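Local coordinates for Non-structural protein (Porcine reproductive and respiratory syndrome virus, PDB 3IFU), which is the Nsp1alpha leader protease, a papain-like cysteine protease with an N-terminal zinc finger that probably also inhibits host interferon-beta production, at residues Arg15-Val18 with Val23-Thr26; Thr67-Pro72 with Tyr141-His146; Cys126-Ile131 with Phe173-Cys178. All coordinates share one frame; numbering follows the deposited sequence.

Contact 1 of 3, residues Arg15-Val18 with Val23-Thr26; sequences RVFV and VYCT. With ZN (zinc ion), chain C.
F17 and Y24 face each other across two antiparallel strands, and their aromatic rings lie nearly parallel, with planes at 16°. The rings are slid so far apart that they barely overlap, their centroids being 5.4 Å from each other. Y24 CB instead lies over one face of the F17 ring, in a CH-pi contact 3.5 Å from its centroid. The first torsion of F17 accounts for this: with chi1 at 67° the CG sits between the backbone N and the carbonyl carbon, and the ring is folded across the neighbouring strand. At the ring edge, near its plane, T26 OG1 lies 3.8 Å from F17 CD2.

Beneath the rings the backbones are tied by the reciprocal bonds of a hydrogen-bonded pair, F17 N to Y24 O at 2.9 Å and Y24 N to F17 O at 2.8 Å. A third bond, from T26 N to R15 O at 2.7 Å, continues the ladder just before strand 16-18 begins and after strand 23-25 ends. V16, V18, V23 and C25 turn to the other face of the sheet. There C25 SG binds the zinc ion at 2.4 Å, with C8, C10 and C28 completing the four-cysteine site of the N-terminal zinc finger.

Helix 94-108 backs the hairpin: M98 touches F17 and T26, A102 touches T26, and Y106 OH hydrogen-bonds V16 O. The ring of Y24 leads away to P134 of the second subunit, while strand 16-18 bonds onward to L78 and strand 23-25 to R32.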
loop_
_atom_site.group_PDB
_atom_site.type_symbol
_atom_site.label_atom_id
_atom_site.label_comp_id
_atom_site.label_asym_id
_atom_site.label_seq_id
_atom_site.Cartn_x
_atom_site.Cartn_y
_atom_site.Cartn_z
ATOM N N ARG A 15 9.052 -14.106 -13.671
ATOM C CA ARG A 15 8.037 -14.349 -12.644
ATOM C C ARG A 15 7.005 -13.237 -12.427
ATOM O O ARG A 15 7.230 -12.057 -12.722
ATOM C CB ARG A 15 8.701 -14.706 -11.315
ATOM C CG ARG A 15 9.477 -16.010 -11.384
ATOM C CD ARG A 15 10.008 -16.418 -10.034
ATOM N NE ARG A 15 10.928 -17.545 -10.132
ATOM C CZ ARG A 15 12.160 -17.460 -10.619
ATOM N NH1 ARG A 15 12.932 -18.535 -10.670
ATOM N NH2 ARG A 15 12.620 -16.295 -11.052
ATOM N N VAL A 16 5.869 -13.647 -11.879
ATOM C CA VAL A 16 4.751 -12.760 -11.641
ATOM C C VAL A 16 4.288 -12.715 -10.182
ATOM O O VAL A 16 4.512 -13.654 -9.419
ATOM C CB VAL A 16 3.567 -13.201 -12.545
ATOM C CG1 VAL A 16 2.264 -12.650 -12.018
ATOM C CG2 VAL A 16 3.809 -12.733 -13.979
ATOM N N PHE A 17 3.652 -11.611 -9.804
ATOM C CA PHE A 17 3.103 -11.453 -8.459
ATOM C C PHE A 17 1.744 -10.782 -8.597
ATOM O O PHE A 17 1.443 -10.206 -9.636
ATOM C CB PHE A 17 4.051 -10.636 -7.556
ATOM C CG PHE A 17 4.204 -9.182 -7.943
ATOM C CD1 PHE A 17 3.297 -8.220 -7.493
ATOM C CD2 PHE A 17 5.302 -8.762 -8.707
ATOM C CE1 PHE A 17 3.484 -6.858 -7.794
ATOM C CE2 PHE A 17 5.495 -7.411 -9.012
ATOM C CZ PHE A 17 4.586 -6.456 -8.552
ATOM N N VAL A 18 0.910 -10.882 -7.570
ATOM C CA VAL A 18 -0.416 -10.280 -7.619
ATOM C C VAL A 18 -0.613 -9.229 -6.525
ATOM O O VAL A 18 -0.398 -9.499 -5.341
ATOM C CB VAL A 18 -1.504 -11.366 -7.496
ATOM C CG1 VAL A 18 -2.873 -10.778 -7.753
ATOM C CG2 VAL A 18 -1.219 -12.475 -8.474
ATOM N N VAL A 23 -2.032 -8.450 -12.038
ATOM C CA VAL A 23 -0.961 -9.415 -12.119
ATOM C C VAL A 23 0.175 -8.515 -12.598
ATOM O O VAL A 23 0.028 -7.801 -13.592
ATOM C CB VAL A 23 -1.286 -10.485 -13.190
ATOM C CG1 VAL A 23 -0.104 -11.393 -13.417
ATOM C CG2 VAL A 23 -2.486 -11.300 -12.748
ATOM N N TYR A 24 1.286 -8.505 -11.873
ATOM C CA TYR A 24 2.423 -7.665 -12.249
ATOM C C TYR A 24 3.660 -8.510 -12.487
ATOM O O TYR A 24 3.770 -9.620 -11.976
ATOM C CB TYR A 24 2.759 -6.641 -11.152
ATOM C CG TYR A 24 1.744 -5.542 -10.896
ATOM C CD1 TYR A 24 0.731 -5.700 -9.951
ATOM C CD2 TYR A 24 1.831 -4.323 -11.568
ATOM C CE1 TYR A 24 -0.165 -4.665 -9.677
ATOM C CE2 TYR A 24 0.941 -3.284 -11.305
ATOM C CZ TYR A 24 -0.050 -3.459 -10.360
ATOM O OH TYR A 24 -0.909 -2.419 -10.094
ATOM N N CYS A 25 4.595 -7.967 -13.255
ATOM C CA CYS A 25 5.836 -8.654 -13.550
ATOM C C CYS A 25 6.846 -8.383 -12.445
ATOM O O CYS A 25 7.000 -7.250 -11.994
ATOM C CB CYS A 25 6.402 -8.172 -14.877
ATOM S SG CYS A 25 8.092 -8.722 -15.176
ATOM N N THR A 26 7.532 -9.433 -12.013
ATOM C CA THR A 26 8.537 -9.329 -10.967
ATOM C C THR A 26 9.756 -8.521 -11.415
ATOM O O THR A 26 10.429 -7.890 -10.605
ATOM C CB THR A 26 8.976 -10.743 -10.529
ATOM O OG1 THR A 26 7.973 -11.309 -9.677
ATOM C CG2 THR A 26 10.284 -10.699 -9.787
HETATM ZN ZN ZN C . 8.339 -7.288 -17.137
#

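Contact 2 of 3, residues Thr67-Pro72 with Tyr141-His146; sequences TVECSP and YANSLH. With ZN (zinc ion), chain B.
C70 and H146 reach the same zinc ion by different first torsions. In C70 the sulfur is directed opposite the backbone N (chi1 180°), whereas H146 has its CG set beside the backbone N and away from the carbonyl carbon, with chi1 at -44°. E69, the neighbour of C70, bends its CG between N and the carbonyl carbon and then runs out extended, which carries its carboxylate to the far end of the imidazole.

The metal bonds are the firm link between the two segments. C70 SG lies 2.4 Å from the zinc ion, and H146 ND1 lies 2.2 Å from it, so the ring coordinates through the nitrogen nearer its own backbone. The cysteine CB rests 3.5 Å from H146 ND1, and the sulfur stands obliquely to the ring, 4.6 Å from its centroid. At the remote nitrogen, E69 OE1 comes to 3.2 Å from H146 NE2, at the ring edge and near its plane. The carboxylate is twisted 49° from the imidazole plane, and the two side chains cross at about a right angle. The negative charge so near the imidazole may polarise it. On one face of the imidazole lies CB of L145, its own neighbour in the chain. E69 also comes close to the side chain of N143.

C76 and the C-terminal carboxylate of M180, through OXT, complete the coordination. The zinc ion thus joins a loop ahead of helix 81-87, the turn following strand 140-142 and the very end of the chain: a four-ligand site built of two cysteines, one histidine and a terminal carboxylate, within the papain-like cysteine protease domain.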
loop_
_atom_site.group_PDB
_atom_site.type_symbol
_atom_site.label_atom_id
_atom_site.label_comp_id
_atom_site.label_asym_id
_atom_site.label_seq_id
_atom_site.Cartn_x
_atom_site.Cartn_y
_atom_site.Cartn_z
ATOM N N THR A 67 -11.555 -18.491 -4.272
ATOM C CA THR A 67 -12.466 -18.601 -3.135
ATOM C C THR A 67 -12.448 -17.270 -2.380
ATOM O O THR A 67 -11.514 -16.479 -2.531
ATOM C CB THR A 67 -12.034 -19.748 -2.196
ATOM O OG1 THR A 67 -12.274 -21.003 -2.842
ATOM C CG2 THR A 67 -12.814 -19.713 -0.894
ATOM N N VAL A 68 -13.475 -17.008 -1.580
ATOM C CA VAL A 68 -13.521 -15.757 -0.835
ATOM C C VAL A 68 -12.261 -15.561 -0.004
ATOM O O VAL A 68 -11.999 -14.456 0.478
ATOM C CB VAL A 68 -14.745 -15.691 0.100
ATOM C CG1 VAL A 68 -16.007 -15.551 -0.718
ATOM C CG2 VAL A 68 -14.806 -16.933 0.962
ATOM N N GLU A 69 -11.477 -16.628 0.155
ATOM C CA GLU A 69 -10.252 -16.544 0.939
ATOM C C GLU A 69 -8.958 -16.955 0.228
ATOM O O GLU A 69 -7.869 -16.608 0.684
ATOM C CB GLU A 69 -10.406 -17.341 2.243
ATOM C CG GLU A 69 -10.553 -18.846 2.096
ATOM C CD GLU A 69 -10.597 -19.557 3.447
ATOM O OE1 GLU A 69 -10.629 -20.802 3.471
ATOM O OE2 GLU A 69 -10.600 -18.870 4.492
ATOM N N CYS A 70 -9.059 -17.683 -0.882
ATOM C CA CYS A 70 -7.856 -18.097 -1.598
ATOM C C CYS A 70 -7.805 -17.535 -3.013
ATOM O O CYS A 70 -8.496 -18.021 -3.909
ATOM C CB CYS A 70 -7.758 -19.628 -1.646
ATOM S SG CYS A 70 -6.294 -20.278 -2.530
ATOM N N SER A 71 -6.980 -16.515 -3.218
ATOM C CA SER A 71 -6.855 -15.906 -4.537
ATOM C C SER A 71 -5.462 -15.331 -4.777
ATOM O O SER A 71 -4.965 -14.542 -3.981
ATOM C CB SER A 71 -7.897 -14.801 -4.703
ATOM O OG SER A 71 -7.877 -14.288 -6.021
ATOM N N PRO A 72 -4.810 -15.721 -5.883
ATOM C CA PRO A 72 -5.227 -16.648 -6.948
ATOM C C PRO A 72 -5.536 -18.044 -6.409
ATOM O O PRO A 72 -4.803 -18.557 -5.565
ATOM C CB PRO A 72 -4.019 -16.663 -7.881
ATOM C CG PRO A 72 -3.449 -15.288 -7.709
ATOM C CD PRO A 72 -3.524 -15.086 -6.221
ATOM N N TYR A 141 -2.447 -10.373 4.824
ATOM C CA TYR A 141 -3.536 -10.803 5.684
ATOM C C TYR A 141 -3.545 -12.303 5.603
ATOM O O TYR A 141 -3.242 -12.860 4.554
ATOM C CB TYR A 141 -4.846 -10.207 5.186
ATOM C CG TYR A 141 -4.867 -8.714 5.378
ATOM C CD1 TYR A 141 -5.521 -8.146 6.466
ATOM C CD2 TYR A 141 -4.153 -7.871 4.519
ATOM C CE1 TYR A 141 -5.462 -6.775 6.702
ATOM C CE2 TYR A 141 -4.090 -6.498 4.748
ATOM C CZ TYR A 141 -4.744 -5.956 5.843
ATOM O OH TYR A 141 -4.667 -4.608 6.100
ATOM N N ALA A 142 -3.881 -12.969 6.701
ATOM C CA ALA A 142 -3.856 -14.420 6.682
ATOM C C ALA A 142 -4.646 -15.102 7.776
ATOM O O ALA A 142 -5.147 -14.468 8.701
ATOM C CB ALA A 142 -2.402 -14.890 6.746
ATOM N N ASN A 143 -4.759 -16.417 7.631
ATOM C CA ASN A 143 -5.397 -17.284 8.609
ATOM C C ASN A 143 -4.535 -18.540 8.579
ATOM O O ASN A 143 -3.375 -18.464 8.176
ATOM C CB ASN A 143 -6.885 -17.558 8.286
ATOM C CG ASN A 143 -7.116 -18.232 6.940
ATOM O OD1 ASN A 143 -8.249 -18.270 6.459
ATOM N ND2 ASN A 143 -6.068 -18.771 6.339
ATOM N N SER A 144 -5.073 -19.683 8.980
ATOM C CA SER A 144 -4.278 -20.907 9.014
ATOM C C SER A 144 -4.047 -21.626 7.679
ATOM O O SER A 144 -3.265 -22.576 7.612
ATOM C CB SER A 144 -4.887 -21.884 10.028
ATOM O OG SER A 144 -6.209 -22.251 9.666
ATOM N N LEU A 145 -4.697 -21.170 6.614
ATOM C CA LEU A 145 -4.541 -21.811 5.310
ATOM C C LEU A 145 -4.229 -20.879 4.157
ATOM O O LEU A 145 -3.635 -21.302 3.166
ATOM C CB LEU A 145 -5.808 -22.600 4.957
ATOM C CG LEU A 145 -5.955 -23.978 5.613
ATOM C CD1 LEU A 145 -7.429 -24.302 5.818
ATOM C CD2 LEU A 145 -5.267 -25.033 4.748
ATOM N N HIS A 146 -4.617 -19.613 4.266
ATOM C CA HIS A 146 -4.391 -18.693 3.161
ATOM C C HIS A 146 -3.815 -17.339 3.531
ATOM O O HIS A 146 -3.772 -16.962 4.699
ATOM C CB HIS A 146 -5.708 -18.499 2.427
ATOM C CG HIS A 146 -6.459 -19.775 2.208
ATOM N ND1 HIS A 146 -6.121 -20.678 1.224
ATOM C CD2 HIS A 146 -7.506 -20.319 2.873
ATOM C CE1 HIS A 146 -6.929 -21.720 1.288
ATOM N NE2 HIS A 146 -7.777 -21.527 2.280
HETATM ZN ZN ZN B . -4.966 -20.139 -0.591
#

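Contact 3 of 3, residues Cys126-Ile131 with Phe173-Cys178; sequences CRWYPI and FCPFEC
P175 lies over one face of the W128 indole, and the contact is unusual in that every approach between the segments involves this one tryptophan. P175 CD stands over the indole, 3.5 Å from the centroid of the five-membered ring and 16° off its normal, a nearly perpendicular CH-pi approach. P175 CG extends the cover toward the six-membered ring, 3.6 Å from W128 CE3.

F176 and F173 meet the tryptophan at separate places. The ring plane of F176 is at 90° to the indole, yet the approach is oblique; F176 CE2 touches the far end of the bicycle, 3.9 Å from W128 CH2. Near the backbone, W128 CB lies at the edge of the F173 ring, 4.2 Å from CD2 of F173. The phenylalanine owes this position to chi1 of -176°, which swings its CG to the side remote from the backbone N. C174 SG approaches the indole obliquely, 5.3 Å from the centroid of the five-membered ring, and lies over one face of F176 toward its rim.

The contact joins segment 173-178 to strand 127-130, an outermost strand of the four-stranded sheet within this chain. W128 also packs on L159 of the adjacent strand 157-160 and on A142 of strand 140-142, which F176 touches as well, while C174 and F176 rest on L116 of helix 113-118.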
loop_
_atom_site.group_PDB
_atom_site.type_symbol
_atom_site.label_atom_id
_atom_site.label_comp_id
_atom_site.label_asym_id
_atom_site.label_seq_id
_atom_site.Cartn_x
_atom_site.Cartn_y
_atom_site.Cartn_z
ATOM N N CYS A 126 8.988 -6.855 10.312
ATOM C CA CYS A 126 7.594 -7.267 10.184
ATOM C C CYS A 126 7.130 -8.020 11.427
ATOM O O CYS A 126 7.884 -8.785 12.022
ATOM C CB CYS A 126 7.393 -8.145 8.940
ATOM S SG CYS A 126 7.687 -7.327 7.354
ATOM N N ARG A 127 5.878 -7.793 11.806
ATOM C CA ARG A 127 5.292 -8.435 12.971
ATOM C C ARG A 127 3.875 -8.830 12.615
ATOM O O ARG A 127 3.236 -8.152 11.814
ATOM C CB ARG A 127 5.257 -7.456 14.146
ATOM C CG ARG A 127 6.628 -6.938 14.589
ATOM C CD ARG A 127 7.373 -7.950 15.469
ATOM N NE ARG A 127 8.724 -7.501 15.816
ATOM C CZ ARG A 127 9.765 -7.496 14.981
ATOM N NH1 ARG A 127 9.636 -7.923 13.733
ATOM N NH2 ARG A 127 10.943 -7.049 15.394
ATOM N N TRP A 128 3.391 -9.932 13.184
ATOM C CA TRP A 128 2.017 -10.369 12.943
ATOM C C TRP A 128 1.146 -9.704 13.998
ATOM O O TRP A 128 1.611 -9.405 15.094
ATOM C CB TRP A 128 1.875 -11.889 13.067
ATOM C CG TRP A 128 2.405 -12.653 11.898
ATOM C CD1 TRP A 128 3.583 -13.343 11.835
ATOM C CD2 TRP A 128 1.790 -12.785 10.606
ATOM N NE1 TRP A 128 3.742 -13.897 10.584
ATOM C CE2 TRP A 128 2.656 -13.569 9.809
ATOM C CE3 TRP A 128 0.593 -12.316 10.045
ATOM C CZ2 TRP A 128 2.364 -13.895 8.475
ATOM C CZ3 TRP A 128 0.301 -12.641 8.717
ATOM C CH2 TRP A 128 1.185 -13.421 7.950
ATOM N N TYR A 129 -0.115 -9.460 13.668
ATOM C CA TYR A 129 -1.027 -8.835 14.612
ATOM C C TYR A 129 -2.400 -9.447 14.442
ATOM O O TYR A 129 -2.811 -9.768 13.320
ATOM C CB TYR A 129 -1.140 -7.333 14.355
ATOM C CG TYR A 129 0.118 -6.536 14.606
ATOM C CD1 TYR A 129 0.359 -5.952 15.847
ATOM C CD2 TYR A 129 1.065 -6.361 13.599
ATOM C CE1 TYR A 129 1.510 -5.208 16.079
ATOM C CE2 TYR A 129 2.221 -5.626 13.819
ATOM C CZ TYR A 129 2.442 -5.049 15.059
ATOM O OH TYR A 129 3.591 -4.320 15.277
ATOM N N PRO A 130 -3.121 -9.649 15.555
ATOM C CA PRO A 130 -4.468 -10.224 15.482
ATOM C C PRO A 130 -5.329 -9.115 14.899
ATOM O O PRO A 130 -5.339 -8.010 15.428
ATOM C CB PRO A 130 -4.813 -10.491 16.944
ATOM C CG PRO A 130 -3.465 -10.714 17.576
ATOM C CD PRO A 130 -2.631 -9.634 16.944
ATOM N N ILE A 131 -6.030 -9.388 13.808
ATOM C CA ILE A 131 -6.857 -8.353 13.204
ATOM C C ILE A 131 -7.952 -7.929 14.180
ATOM O O ILE A 131 -8.706 -8.761 14.677
ATOM C CB ILE A 131 -7.501 -8.835 11.886
ATOM C CG1 ILE A 131 -6.417 -9.185 10.867
ATOM C CG2 ILE A 131 -8.404 -7.751 11.333
ATOM C CD1 ILE A 131 -6.933 -9.945 9.654
ATOM N N PHE A 173 5.715 -17.046 16.322
ATOM C CA PHE A 173 4.361 -17.155 15.802
ATOM C C PHE A 173 4.198 -16.914 14.307
ATOM O O PHE A 173 4.834 -16.030 13.722
ATOM C CB PHE A 173 3.419 -16.196 16.534
ATOM C CG PHE A 173 1.989 -16.328 16.108
ATOM C CD1 PHE A 173 1.167 -17.284 16.691
ATOM C CD2 PHE A 173 1.480 -15.551 15.069
ATOM C CE1 PHE A 173 -0.138 -17.470 16.247
ATOM C CE2 PHE A 173 0.169 -15.732 14.614
ATOM C CZ PHE A 173 -0.638 -16.696 15.206
ATOM N N CYS A 174 3.310 -17.707 13.714
ATOM C CA CYS A 174 2.965 -17.625 12.301
ATOM C C CYS A 174 1.556 -18.200 12.189
ATOM O O CYS A 174 1.323 -19.343 12.565
ATOM C CB CYS A 174 3.934 -18.448 11.444
ATOM S SG CYS A 174 3.659 -18.295 9.649
ATOM N N PRO A 175 0.599 -17.417 11.674
ATOM C CA PRO A 175 -0.791 -17.864 11.527
ATOM C C PRO A 175 -0.980 -19.191 10.796
ATOM O O PRO A 175 -1.970 -19.886 11.005
ATOM C CB PRO A 175 -1.443 -16.707 10.770
ATOM C CG PRO A 175 -0.662 -15.522 11.244
ATOM C CD PRO A 175 0.757 -16.037 11.185
ATOM N N PHE A 176 -0.021 -19.546 9.952
ATOM C CA PHE A 176 -0.135 -20.764 9.158
ATOM C C PHE A 176 1.125 -21.625 9.130
ATOM O O PHE A 176 2.204 -21.202 9.557
ATOM C CB PHE A 176 -0.502 -20.380 7.727
ATOM C CG PHE A 176 0.427 -19.356 7.132
ATOM C CD1 PHE A 176 1.667 -19.730 6.626
ATOM C CD2 PHE A 176 0.083 -18.008 7.124
ATOM C CE1 PHE A 176 2.547 -18.775 6.123
ATOM C CE2 PHE A 176 0.958 -17.049 6.626
ATOM C CZ PHE A 176 2.190 -17.432 6.124
ATOM N N GLU A 177 0.961 -22.838 8.609
ATOM C CA GLU A 177 2.048 -23.795 8.467
ATOM C C GLU A 177 2.311 -23.918 6.976
ATOM O O GLU A 177 3.439 -24.099 6.533
ATOM C CB GLU A 177 1.627 -25.154 9.015
ATOM C CG GLU A 177 1.486 -25.199 10.516
ATOM C CD GLU A 177 2.824 -25.050 11.191
ATOM O OE1 GLU A 177 3.351 -23.916 11.231
ATOM O OE2 GLU A 177 3.356 -26.078 11.662
ATOM N N CYS A 178 1.240 -23.813 6.206
ATOM C CA CYS A 178 1.332 -23.908 4.766
ATOM C C CYS A 178 0.197 -23.132 4.114
ATOM O O CYS A 178 -0.936 -23.603 4.040
ATOM C CB CYS A 178 1.281 -25.372 4.331
ATOM S SG CYS A 178 1.226 -25.610 2.551
#

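Overall arrangement
Contact 1 comes first along the chain, within the N-terminal zinc finger, and closes before the others begin; the segments of contacts 2 and 3 alternate along the chain. Contacts 1 and 2 have centres about 18 Å apart, on opposite sides of the chain's centre, but meet where V18 CG2 packs 3.7 Å from P72 CG. Contacts 1 and 3, with centres about 23 Å apart, do not touch. Contact 3 lies about 13 Å from contact 2 between centres. Both reach the same four-stranded sheet, through strands 127-130 and 140-142, and F176 packs on N143 and S144. Contact 3 lays the C-terminal tail along this sheet, leading it toward the zinc site of contact 2, where M180 is a ligand.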